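Local coordinates for protein beta-N-acetylhexosaminidase (Arthrobacter aurescens, PDB 3RCN) that probably hydrolyses terminal non-reducing N-acetyl-D-hexosamine residues from N-acetyl-beta-D-hexosaminides, as a member of glycosyl hydrolase family 20, at residues 430-435 with 475-480; 138-143 with 451-456; 11-16 with 482-487; 408-413 with 424-429. One frame throughout, in Å; residues are numbered along the deposited sequence.

Contacts 1 and 2 are buried, whereas contacts 3 and 4 are partly open at the periphery. Contact 2 is the parallel strand pairing at the heart of the catalytic barrel, held mainly by backbone bonds. Helix 474-483 packs outside it and serves two others: its side chains meet the short helix 428-432 in contact 1, and its C-terminal end meets the N-terminal domain in contact 3. Glu480 joins these two, one carboxylate oxygen taking the tyrosine hydroxyl of contact 1 and the other the amide of Ala13. Contact 4 lies on the loop leading into helix 428-432, where one direct hydrogen bond, a water bridge and a guanidinium with a methyl over one face hold irregular chain.

Contact 1 of 4, residues 430-435 with 475-480; sequences AVYEFE and LSAISE
Tyr432 reaches Glu480 with its hydroxyl, OH donating to OE2 at 2.7 Å. The oxygen is met on the anti side of the carboxylate, 20° out of its plane, while the phenol ring is turned 61° from that plane. In Tyr432, CG stands anti to the backbone N (chi1 -178°), beside the carbonyl carbon; from there the ring's outer end comes nearer helix 474-483. Glu480 also has CG anti to its N, but its chain bends at the next bond. A tyrosine suits the place because its ring packs against Ala477 while its hydroxyl supplies a polar end. Ala477 is small enough to let the ring in: its CB lies 3.8 Å from Tyr432 CD1, and its carbonyl O approaches the ring edge. Val431 and Ile478 are neighbours in the apolar part, but the modelled closeness of their CG1 atoms is doubtful. Phe494 stacks on the Tyr432 ring. Glu480 OE2 also forms a salt bridge with Arg497, so the buried carboxylate has a cation as well as the hydroxyl, which would probably favour its charged form. The arrangement is helix-on-helix packing in the outer layer of the alpha-beta barrel, combining apolar contact with a buried tyrosine-carboxylate bond.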
# COMPACT_ATOMS: atom_id res chain seq x y z
N ALA A 430 -14.61 -25.19 -6.49
CA ALA A 430 -15.63 -24.91 -7.49
C ALA A 430 -15.07 -24.00 -8.58
O ALA A 430 -15.22 -24.27 -9.77
CB ALA A 430 -16.85 -24.27 -6.83
N VAL A 431 -14.42 -22.93 -8.16
CA VAL A 431 -13.84 -21.95 -9.06
C VAL A 431 -12.71 -22.56 -9.90
O VAL A 431 -12.45 -22.11 -11.02
CB VAL A 431 -13.30 -20.75 -8.24
CG1 VAL A 431 -11.98 -20.24 -8.78
CG2 VAL A 431 -14.35 -19.65 -8.17
N TYR A 432 -12.03 -23.57 -9.36
CA TYR A 432 -10.91 -24.17 -10.06
C TYR A 432 -11.39 -25.12 -11.14
O TYR A 432 -10.68 -25.40 -12.10
CB TYR A 432 -10.00 -24.94 -9.11
CG TYR A 432 -8.78 -25.55 -9.78
CD1 TYR A 432 -7.74 -24.73 -10.25
CD2 TYR A 432 -8.64 -26.93 -9.93
CE1 TYR A 432 -6.61 -25.28 -10.85
CE2 TYR A 432 -7.51 -27.48 -10.53
CZ TYR A 432 -6.50 -26.65 -10.99
OH TYR A 432 -5.39 -27.17 -11.59
N GLU A 433 -12.60 -25.61 -10.96
CA GLU A 433 -13.20 -26.54 -11.89
C GLU A 433 -14.11 -25.87 -12.94
O GLU A 433 -14.71 -26.54 -13.76
CB GLU A 433 -13.90 -27.66 -11.12
CG GLU A 433 -12.90 -28.48 -10.28
CD GLU A 433 -13.53 -29.66 -9.58
OE1 GLU A 433 -14.79 -29.76 -9.57
OE2 GLU A 433 -12.77 -30.50 -9.03
N PHE A 434 -14.18 -24.54 -12.91
CA PHE A 434 -14.97 -23.75 -13.86
C PHE A 434 -14.56 -23.84 -15.33
O PHE A 434 -13.38 -23.95 -15.65
CB PHE A 434 -14.96 -22.28 -13.44
CG PHE A 434 -15.31 -21.33 -14.55
CD1 PHE A 434 -16.64 -20.97 -14.79
CD2 PHE A 434 -14.32 -20.78 -15.37
CE1 PHE A 434 -16.96 -20.09 -15.82
CE2 PHE A 434 -14.64 -19.91 -16.41
CZ PHE A 434 -15.95 -19.56 -16.63
N GLU A 435 -15.55 -23.73 -16.23
CA GLU A 435 -15.29 -23.64 -17.68
C GLU A 435 -16.18 -22.61 -18.38
O GLU A 435 -17.31 -22.36 -17.97
CB GLU A 435 -15.47 -25.01 -18.33
CG GLU A 435 -14.41 -26.03 -17.98
CD GLU A 435 -13.26 -26.08 -18.98
OE1 GLU A 435 -13.54 -26.24 -20.19
OE2 GLU A 435 -12.09 -25.96 -18.55
N LEU A 475 -8.53 -16.24 -6.68
CA LEU A 475 -7.93 -15.64 -7.86
C LEU A 475 -6.66 -16.38 -8.33
O LEU A 475 -6.27 -16.29 -9.49
CB LEU A 475 -7.63 -14.17 -7.59
CG LEU A 475 -7.32 -13.31 -8.80
CD1 LEU A 475 -8.35 -13.58 -9.90
CD2 LEU A 475 -7.30 -11.83 -8.43
N SER A 476 -6.02 -17.12 -7.43
CA SER A 476 -4.85 -17.91 -7.81
C SER A 476 -5.28 -19.11 -8.65
O SER A 476 -4.66 -19.43 -9.66
CB SER A 476 -4.07 -18.38 -6.59
OG SER A 476 -3.55 -17.29 -5.85
N ALA A 477 -6.34 -19.78 -8.20
CA ALA A 477 -6.91 -20.91 -8.93
C ALA A 477 -7.48 -20.46 -10.29
O ALA A 477 -7.29 -21.12 -11.32
CB ALA A 477 -7.97 -21.58 -8.08
N ILE A 478 -8.18 -19.33 -10.27
CA ILE A 478 -8.69 -18.71 -11.48
C ILE A 478 -7.58 -18.36 -12.47
O ILE A 478 -7.72 -18.59 -13.66
CB ILE A 478 -9.55 -17.47 -11.13
CG1 ILE A 478 -10.93 -17.91 -10.65
CG2 ILE A 478 -9.71 -16.57 -12.32
CD1 ILE A 478 -11.58 -16.99 -9.65
N SER A 479 -6.46 -17.83 -11.99
CA SER A 479 -5.37 -17.48 -12.89
C SER A 479 -4.89 -18.71 -13.65
O SER A 479 -4.45 -18.60 -14.80
CB SER A 479 -4.20 -16.80 -12.16
OG SER A 479 -3.42 -17.73 -11.42
N GLU A 480 -4.97 -19.88 -13.01
CA GLU A 480 -4.57 -21.13 -13.64
C GLU A 480 -5.59 -21.56 -14.70
O GLU A 480 -5.25 -21.97 -15.80
CB GLU A 480 -4.36 -22.24 -12.61
CG GLU A 480 -3.91 -23.55 -13.24
CD GLU A 480 -2.99 -24.38 -12.35
OE1 GLU A 480 -1.94 -23.86 -11.93
OE2 GLU A 480 -3.32 -25.56 -12.09

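Contact 2 of 4, residues 138-143 with 451-456; sequences FGYRGT and GAQANI
Tyr140 and Gln453 join two parallel strands through their side chains, OH donating to OE1 at 2.7 Å, nearly along the C=O axis of the amide. Gln453, with CG anti to its N (chi1 166°), is extended beyond it. The ring and amide planes are only 23° apart, and the ring edge also faces Ala452 O. Between the backbones, Ala452 N donates to Tyr140 O at 3.1 Å and Gly142 N to Ala452 O at 3.0 Å; a weak bond from Ala454 N to Gly142 O follows. Glycines let the strands come close: a side chain on Gly451 would collide with Tyr140 O, and one on Gly142 would press on Gln453 CB. Thr143, on the face of Arg141 and Ala452, touches Ile456 CD1 with its CG2 at 3.8 Å. In the second shell, Gln453 NE2 donates to Asn455 OD1 at 2.8 Å, in the amide plane, which would hold the amide's rotation, with OE1 toward the tyrosine hydroxyl. An alanine in place of Gln453 would probably leave the Tyr140 hydroxyl without its acceptor and Asn455 OD1 without this donor. Arg141 NH2 binds Phe138 O, just before the strand, and forms a salt bridge with Glu78. Since strand 140-146 is the first of the catalytic domain's barrel and strand 449-456 the last, their pairing is the closure characteristic of a TIM barrel.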
# COMPACT_ATOMS: atom_id res chain seq x y z
N PHE A 138 -6.15 -18.62 -22.65
CA PHE A 138 -7.00 -17.51 -23.11
C PHE A 138 -6.16 -16.28 -23.34
O PHE A 138 -5.15 -16.07 -22.65
CB PHE A 138 -8.09 -17.17 -22.09
CG PHE A 138 -9.03 -18.30 -21.81
CD1 PHE A 138 -9.34 -19.22 -22.79
CD2 PHE A 138 -9.62 -18.43 -20.57
CE1 PHE A 138 -10.22 -20.25 -22.54
CE2 PHE A 138 -10.49 -19.47 -20.31
CZ PHE A 138 -10.79 -20.38 -21.30
N GLY A 139 -6.55 -15.46 -24.30
CA GLY A 139 -5.80 -14.25 -24.58
C GLY A 139 -6.25 -13.09 -23.70
O GLY A 139 -5.53 -12.12 -23.54
N TYR A 140 -7.47 -13.18 -23.18
CA TYR A 140 -7.98 -12.16 -22.30
C TYR A 140 -8.21 -12.80 -20.94
O TYR A 140 -9.14 -13.60 -20.78
CB TYR A 140 -9.28 -11.61 -22.90
CG TYR A 140 -10.03 -10.58 -22.09
CD1 TYR A 140 -10.30 -9.31 -22.61
CD2 TYR A 140 -10.50 -10.87 -20.81
CE1 TYR A 140 -11.02 -8.37 -21.88
CE2 TYR A 140 -11.21 -9.92 -20.07
CZ TYR A 140 -11.46 -8.67 -20.62
OH TYR A 140 -12.15 -7.72 -19.89
N ARG A 141 -7.34 -12.48 -19.97
CA ARG A 141 -7.46 -13.04 -18.63
C ARG A 141 -7.61 -11.88 -17.66
O ARG A 141 -6.64 -11.20 -17.30
CB ARG A 141 -6.20 -13.85 -18.34
CG ARG A 141 -5.82 -14.79 -19.49
CD ARG A 141 -4.52 -15.56 -19.30
NE ARG A 141 -3.35 -14.69 -19.25
CZ ARG A 141 -2.82 -14.05 -20.29
NH1 ARG A 141 -1.74 -13.28 -20.13
NH2 ARG A 141 -3.35 -14.17 -21.50
N GLY A 142 -8.84 -11.69 -17.19
CA GLY A 142 -9.20 -10.45 -16.55
C GLY A 142 -9.42 -10.48 -15.07
O GLY A 142 -9.61 -11.54 -14.47
N THR A 143 -9.48 -9.29 -14.49
CA THR A 143 -10.02 -9.09 -13.16
C THR A 143 -10.67 -7.72 -13.18
O THR A 143 -10.11 -6.75 -13.71
CB THR A 143 -8.93 -9.08 -12.06
OG1 THR A 143 -8.30 -10.36 -12.00
CG2 THR A 143 -9.55 -8.77 -10.72
N GLY A 451 -11.91 -14.67 -23.85
CA GLY A 451 -11.45 -15.15 -22.56
C GLY A 451 -12.47 -14.99 -21.45
O GLY A 451 -13.69 -14.99 -21.68
N ALA A 452 -11.96 -14.89 -20.23
CA ALA A 452 -12.80 -14.81 -19.03
C ALA A 452 -12.31 -13.73 -18.07
O ALA A 452 -11.23 -13.16 -18.24
CB ALA A 452 -12.89 -16.17 -18.34
N GLN A 453 -13.13 -13.42 -17.07
CA GLN A 453 -12.80 -12.39 -16.11
C GLN A 453 -13.45 -12.66 -14.75
O GLN A 453 -14.58 -13.13 -14.68
CB GLN A 453 -13.23 -11.05 -16.69
CG GLN A 453 -13.29 -9.89 -15.76
CD GLN A 453 -13.84 -8.67 -16.47
OE1 GLN A 453 -13.30 -8.25 -17.50
NE2 GLN A 453 -14.93 -8.10 -15.95
N ALA A 454 -12.73 -12.37 -13.67
CA ALA A 454 -13.30 -12.46 -12.34
C ALA A 454 -13.62 -11.06 -11.83
O ALA A 454 -12.83 -10.13 -12.01
CB ALA A 454 -12.34 -13.17 -11.39
N ASN A 455 -14.79 -10.90 -11.21
CA ASN A 455 -15.24 -9.59 -10.73
C ASN A 455 -15.25 -9.50 -9.21
O ASN A 455 -15.78 -10.38 -8.53
CB ASN A 455 -16.63 -9.26 -11.28
CG ASN A 455 -16.65 -9.17 -12.80
OD1 ASN A 455 -15.62 -8.98 -13.43
ND2 ASN A 455 -17.84 -9.29 -13.39
N ILE A 456 -14.67 -8.43 -8.68
CA ILE A 456 -14.71 -8.17 -7.25
C ILE A 456 -15.51 -6.89 -6.97
O ILE A 456 -15.00 -5.77 -7.13
CB ILE A 456 -13.26 -7.97 -6.76
CG1 ILE A 456 -12.37 -9.09 -7.33
CG2 ILE A 456 -13.18 -7.91 -5.24
CD1 ILE A 456 -10.88 -8.82 -7.17

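Contact 3 of 4, residues 11-16 with 482-487; sequences IPAPWS and FWSNPA
At the seam between the N-terminal domain and the catalytic barrel, Trp15 lies over Asn485, just beyond the C-terminal end of helix 474-483. Asn485 CB sits 3.5 Å above the six-membered ring, over its centre, a CH-pi contact. Its CG is anti to the backbone N (chi1 179°), near CZ3 of the indole; the amide plane is turned 10° from the ring. The indole NE1 donates to Trp483 O at 3.1 Å, in the ring plane and almost straight at 177°. Tryptophan thus serves twice, as a flat lid and as a donor to a carbonyl near the helix terminus, where the next residue, Ser484, is the first to leave helical geometry. This is an interdomain junction of the family 20 architecture, in which the loop before strand 16-26 is fastened to a barrel helix. Ser484 OG donates to a lone pair of Ala13 O at 2.7 Å, in the carbonyl plane. The neighbouring Ala13 N is taken by Glu480, one turn back in the helix. Pro12, preceded by a cis peptide bond, sets its CB 3.8 Å from Trp483 CB, an apolar touch beside the polar bonds. Asp134 OD1 accepts both from Trp483 NE1 and from the backbone N of Trp15, tying both to one carboxylate. Asn485 OD1 in turn accepts from Ala487 N at 3.1 Å, an Asx turn.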
# COMPACT_ATOMS: atom_id res chain seq x y z
N ILE A 11 2.49 -21.82 -9.98
CA ILE A 11 1.13 -21.46 -10.36
C ILE A 11 1.16 -20.11 -11.05
O ILE A 11 1.78 -19.17 -10.55
CB ILE A 11 0.25 -21.32 -9.11
CG1 ILE A 11 -0.02 -22.68 -8.48
CG2 ILE A 11 -1.05 -20.63 -9.42
CD1 ILE A 11 -0.73 -22.59 -7.15
N PRO A 12 0.43 -19.96 -12.17
CA PRO A 12 -0.28 -21.01 -12.93
C PRO A 12 0.68 -22.08 -13.47
O PRO A 12 1.80 -21.75 -13.85
CB PRO A 12 -0.85 -20.25 -14.14
CG PRO A 12 -0.71 -18.79 -13.81
CD PRO A 12 0.44 -18.67 -12.88
N ALA A 13 0.25 -23.33 -13.52
CA ALA A 13 1.08 -24.40 -14.08
C ALA A 13 1.37 -24.14 -15.55
O ALA A 13 0.46 -23.88 -16.32
CB ALA A 13 0.38 -25.74 -13.92
N PRO A 14 2.65 -24.24 -15.96
CA PRO A 14 3.07 -24.04 -17.35
C PRO A 14 2.57 -25.18 -18.23
O PRO A 14 2.17 -26.22 -17.71
CB PRO A 14 4.60 -24.09 -17.28
CG PRO A 14 4.95 -24.16 -15.82
CD PRO A 14 3.76 -24.69 -15.11
N TRP A 15 2.60 -25.00 -19.54
CA TRP A 15 2.08 -26.03 -20.43
C TRP A 15 2.95 -27.28 -20.49
O TRP A 15 2.43 -28.40 -20.43
CB TRP A 15 1.74 -25.47 -21.81
CG TRP A 15 0.40 -24.80 -21.81
CD1 TRP A 15 0.01 -23.73 -21.05
CD2 TRP A 15 -0.74 -25.17 -22.60
NE1 TRP A 15 -1.29 -23.41 -21.33
CE2 TRP A 15 -1.78 -24.27 -22.27
CE3 TRP A 15 -0.98 -26.16 -23.55
CZ2 TRP A 15 -3.04 -24.34 -22.86
CZ3 TRP A 15 -2.23 -26.23 -24.14
CH2 TRP A 15 -3.25 -25.32 -23.79
N SER A 16 4.27 -27.11 -20.60
CA SER A 16 5.19 -28.25 -20.46
C SER A 16 6.38 -27.95 -19.53
O SER A 16 6.95 -26.86 -19.56
CB SER A 16 5.69 -28.74 -21.82
OG SER A 16 6.60 -27.83 -22.40
N PHE A 482 -7.40 -19.65 -16.40
CA PHE A 482 -7.23 -18.76 -17.55
C PHE A 482 -5.95 -19.00 -18.35
O PHE A 482 -5.94 -18.83 -19.57
CB PHE A 482 -7.25 -17.29 -17.14
CG PHE A 482 -8.54 -16.84 -16.54
CD1 PHE A 482 -9.59 -17.72 -16.37
CD2 PHE A 482 -8.71 -15.52 -16.13
CE1 PHE A 482 -10.79 -17.30 -15.82
CE2 PHE A 482 -9.90 -15.09 -15.57
CZ PHE A 482 -10.94 -15.98 -15.42
N TRP A 483 -4.85 -19.24 -17.65
CA TRP A 483 -3.56 -19.50 -18.29
C TRP A 483 -3.27 -20.93 -18.78
O TRP A 483 -2.91 -21.14 -19.94
CB TRP A 483 -2.41 -19.03 -17.39
CG TRP A 483 -1.09 -19.20 -18.04
CD1 TRP A 483 -0.35 -20.34 -18.09
CD2 TRP A 483 -0.38 -18.22 -18.78
NE1 TRP A 483 0.80 -20.12 -18.81
CE2 TRP A 483 0.80 -18.82 -19.25
CE3 TRP A 483 -0.63 -16.88 -19.11
CZ2 TRP A 483 1.74 -18.14 -20.01
CZ3 TRP A 483 0.30 -16.21 -19.87
CH2 TRP A 483 1.47 -16.83 -20.31
N SER A 484 -3.48 -21.91 -17.90
CA SER A 484 -2.88 -23.23 -18.11
C SER A 484 -3.66 -24.11 -19.08
O SER A 484 -4.66 -23.71 -19.64
CB SER A 484 -2.71 -23.99 -16.79
OG SER A 484 -2.06 -23.20 -15.81
N ASN A 485 -3.16 -25.33 -19.23
CA ASN A 485 -3.77 -26.38 -20.03
C ASN A 485 -4.87 -27.11 -19.25
O ASN A 485 -4.62 -27.68 -18.18
CB ASN A 485 -2.67 -27.34 -20.50
CG ASN A 485 -3.18 -28.50 -21.34
OD1 ASN A 485 -4.35 -28.54 -21.73
ND2 ASN A 485 -2.30 -29.43 -21.66
N PRO A 486 -6.10 -27.10 -19.78
CA PRO A 486 -7.27 -27.71 -19.12
C PRO A 486 -7.17 -29.23 -18.98
O PRO A 486 -7.90 -29.80 -18.17
CB PRO A 486 -8.43 -27.34 -20.05
CG PRO A 486 -7.79 -27.09 -21.37
CD PRO A 486 -6.46 -26.50 -21.08
N ALA A 487 -6.29 -29.86 -19.74
CA ALA A 487 -6.13 -31.31 -19.72
C ALA A 487 -5.55 -31.81 -18.40
O ALA A 487 -5.96 -32.84 -17.87
CB ALA A 487 -5.25 -31.76 -20.86
O HOH W 1 -1.01 -27.28 -17.35

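Contact 4 of 4, residues 408-413 with 424-429; sequences LDHRQA and FVTTLQ
Arg411 and Thr426 fasten two loops whose touching parts, 410-413 and 424-427, run 58° apart without regular structure, Thr426 N donating to Arg411 O at 2.9 Å and almost straight at 176°. A CA-H...O contact from Gln412 CA to Thr426 O, 3.5 Å long, adds to it. Among the side chains, Arg411 carries much of the contact. Its CG takes the crowded position between the backbone N and the carbonyl carbon (chi1 67°); the chain bends again at chi2, and the guanidinium lies against Val425. There CG2 of Val425 sits 3.6 Å above the guanidinium plane, over its centre, so the apolar methyl meets a flat face, while NE bonds Gly423 O and NH2 bonds Arg533 O. A serine in place of Arg411 would probably leave those two carbonyls without their donor and take away the flat face on which Val425 CG2 rests. The other valine branch, CG1, rests 3.9 Å from Ala413 CA. His410 and Phe424 lie side by side and point the same way, CE1 of the histidine 3.8 Å from CD2 of the phenylalanine. Thr427 suits the start of helix 428-432: its OG1 caps Ala430 N, and its CG2 lies 3.6 Å from Gln412 O. A water bridges the same Gln412 O to Leu428 N, 3.1 Å from the latter. The His410 side chain is about 10 Å from that of Glu316, the predicted proton donor. The chemistry implies a loop held by one straight backbone bond, with arginine bonding nearby carbonyls and Thr427 and a water serving the first turn of helix 428-432.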
# COMPACT_ATOMS: atom_id res chain seq x y z
N LEU A 408 -16.25 -12.65 -7.00
CA LEU A 408 -15.40 -12.89 -5.83
C LEU A 408 -15.85 -12.15 -4.57
O LEU A 408 -15.29 -12.35 -3.50
CB LEU A 408 -13.94 -12.56 -6.15
CG LEU A 408 -13.31 -13.35 -7.30
CD1 LEU A 408 -11.86 -12.91 -7.55
CD2 LEU A 408 -13.39 -14.84 -7.01
N ASP A 409 -16.84 -11.28 -4.70
CA ASP A 409 -17.47 -10.70 -3.52
C ASP A 409 -18.35 -11.76 -2.83
O ASP A 409 -18.78 -11.57 -1.70
CB ASP A 409 -18.27 -9.43 -3.88
CG ASP A 409 -19.30 -9.66 -5.00
OD1 ASP A 409 -20.45 -9.19 -4.84
OD2 ASP A 409 -18.97 -10.28 -6.04
N HIS A 410 -18.58 -12.88 -3.50
CA HIS A 410 -19.44 -13.92 -2.93
C HIS A 410 -18.70 -14.78 -1.93
O HIS A 410 -17.53 -15.12 -2.13
CB HIS A 410 -20.04 -14.83 -4.01
CG HIS A 410 -21.03 -14.15 -4.89
ND1 HIS A 410 -21.87 -14.85 -5.74
CD2 HIS A 410 -21.32 -12.84 -5.08
CE1 HIS A 410 -22.62 -13.99 -6.41
NE2 HIS A 410 -22.31 -12.77 -6.02
N ARG A 411 -19.43 -15.18 -0.88
CA ARG A 411 -18.90 -15.97 0.22
C ARG A 411 -18.18 -17.24 -0.21
O ARG A 411 -18.62 -17.92 -1.13
CB ARG A 411 -20.04 -16.32 1.17
CG ARG A 411 -21.05 -17.27 0.58
CD ARG A 411 -22.43 -16.86 1.04
NE ARG A 411 -23.50 -17.62 0.40
CZ ARG A 411 -24.26 -18.51 1.02
NH1 ARG A 411 -24.07 -18.76 2.31
NH2 ARG A 411 -25.21 -19.15 0.36
N GLN A 412 -17.08 -17.55 0.47
CA GLN A 412 -16.19 -18.65 0.09
C GLN A 412 -16.55 -19.96 0.75
O GLN A 412 -15.93 -20.99 0.48
CB GLN A 412 -14.74 -18.27 0.40
CG GLN A 412 -14.39 -16.94 -0.21
CD GLN A 412 -12.93 -16.57 -0.11
OE1 GLN A 412 -12.05 -17.40 -0.36
NE2 GLN A 412 -12.67 -15.32 0.24
N ALA A 413 -17.53 -19.94 1.63
CA ALA A 413 -17.98 -21.16 2.28
C ALA A 413 -19.40 -20.99 2.80
O ALA A 413 -19.87 -19.86 2.99
CB ALA A 413 -17.03 -21.54 3.41
N PHE A 424 -23.85 -16.56 -3.80
CA PHE A 424 -23.77 -18.01 -3.74
C PHE A 424 -22.48 -18.45 -3.05
O PHE A 424 -21.51 -17.71 -3.02
CB PHE A 424 -23.82 -18.60 -5.15
CG PHE A 424 -24.88 -17.99 -6.02
CD1 PHE A 424 -26.21 -18.17 -5.73
CD2 PHE A 424 -24.53 -17.22 -7.12
CE1 PHE A 424 -27.19 -17.60 -6.53
CE2 PHE A 424 -25.50 -16.65 -7.92
CZ PHE A 424 -26.83 -16.85 -7.62
N VAL A 425 -22.47 -19.67 -2.50
CA VAL A 425 -21.22 -20.19 -2.00
C VAL A 425 -20.36 -20.45 -3.22
O VAL A 425 -20.71 -21.26 -4.07
CB VAL A 425 -21.40 -21.53 -1.26
CG1 VAL A 425 -20.03 -22.11 -0.86
CG2 VAL A 425 -22.30 -21.37 -0.04
N THR A 426 -19.20 -19.81 -3.28
CA THR A 426 -18.28 -20.03 -4.38
C THR A 426 -16.93 -20.38 -3.80
O THR A 426 -16.21 -19.51 -3.28
CB THR A 426 -18.11 -18.73 -5.19
OG1 THR A 426 -19.40 -18.19 -5.53
CG2 THR A 426 -17.26 -18.98 -6.44
N THR A 427 -16.53 -21.63 -3.96
CA THR A 427 -15.39 -22.11 -3.18
C THR A 427 -14.14 -22.16 -4.04
O THR A 427 -14.19 -21.95 -5.25
CB THR A 427 -15.66 -23.52 -2.63
OG1 THR A 427 -15.75 -24.45 -3.72
CG2 THR A 427 -16.96 -23.54 -1.85
N LEU A 428 -13.03 -22.49 -3.40
CA LEU A 428 -11.76 -22.59 -4.10
C LEU A 428 -11.81 -23.69 -5.15
O LEU A 428 -11.33 -23.51 -6.27
CB LEU A 428 -10.63 -22.86 -3.10
CG LEU A 428 -9.25 -22.91 -3.75
CD1 LEU A 428 -8.91 -21.57 -4.41
CD2 LEU A 428 -8.23 -23.28 -2.71
N GLN A 429 -12.40 -24.82 -4.80
CA GLN A 429 -12.44 -25.96 -5.70
C GLN A 429 -13.44 -25.72 -6.83
O GLN A 429 -13.14 -25.97 -8.00
CB GLN A 429 -12.78 -27.24 -4.92
CG GLN A 429 -12.87 -28.50 -5.77
CD GLN A 429 -13.31 -29.70 -4.94
OE1 GLN A 429 -13.39 -30.81 -5.45
NE2 GLN A 429 -13.60 -29.48 -3.66
O HOH W 2 -13.18 -22.02 -0.36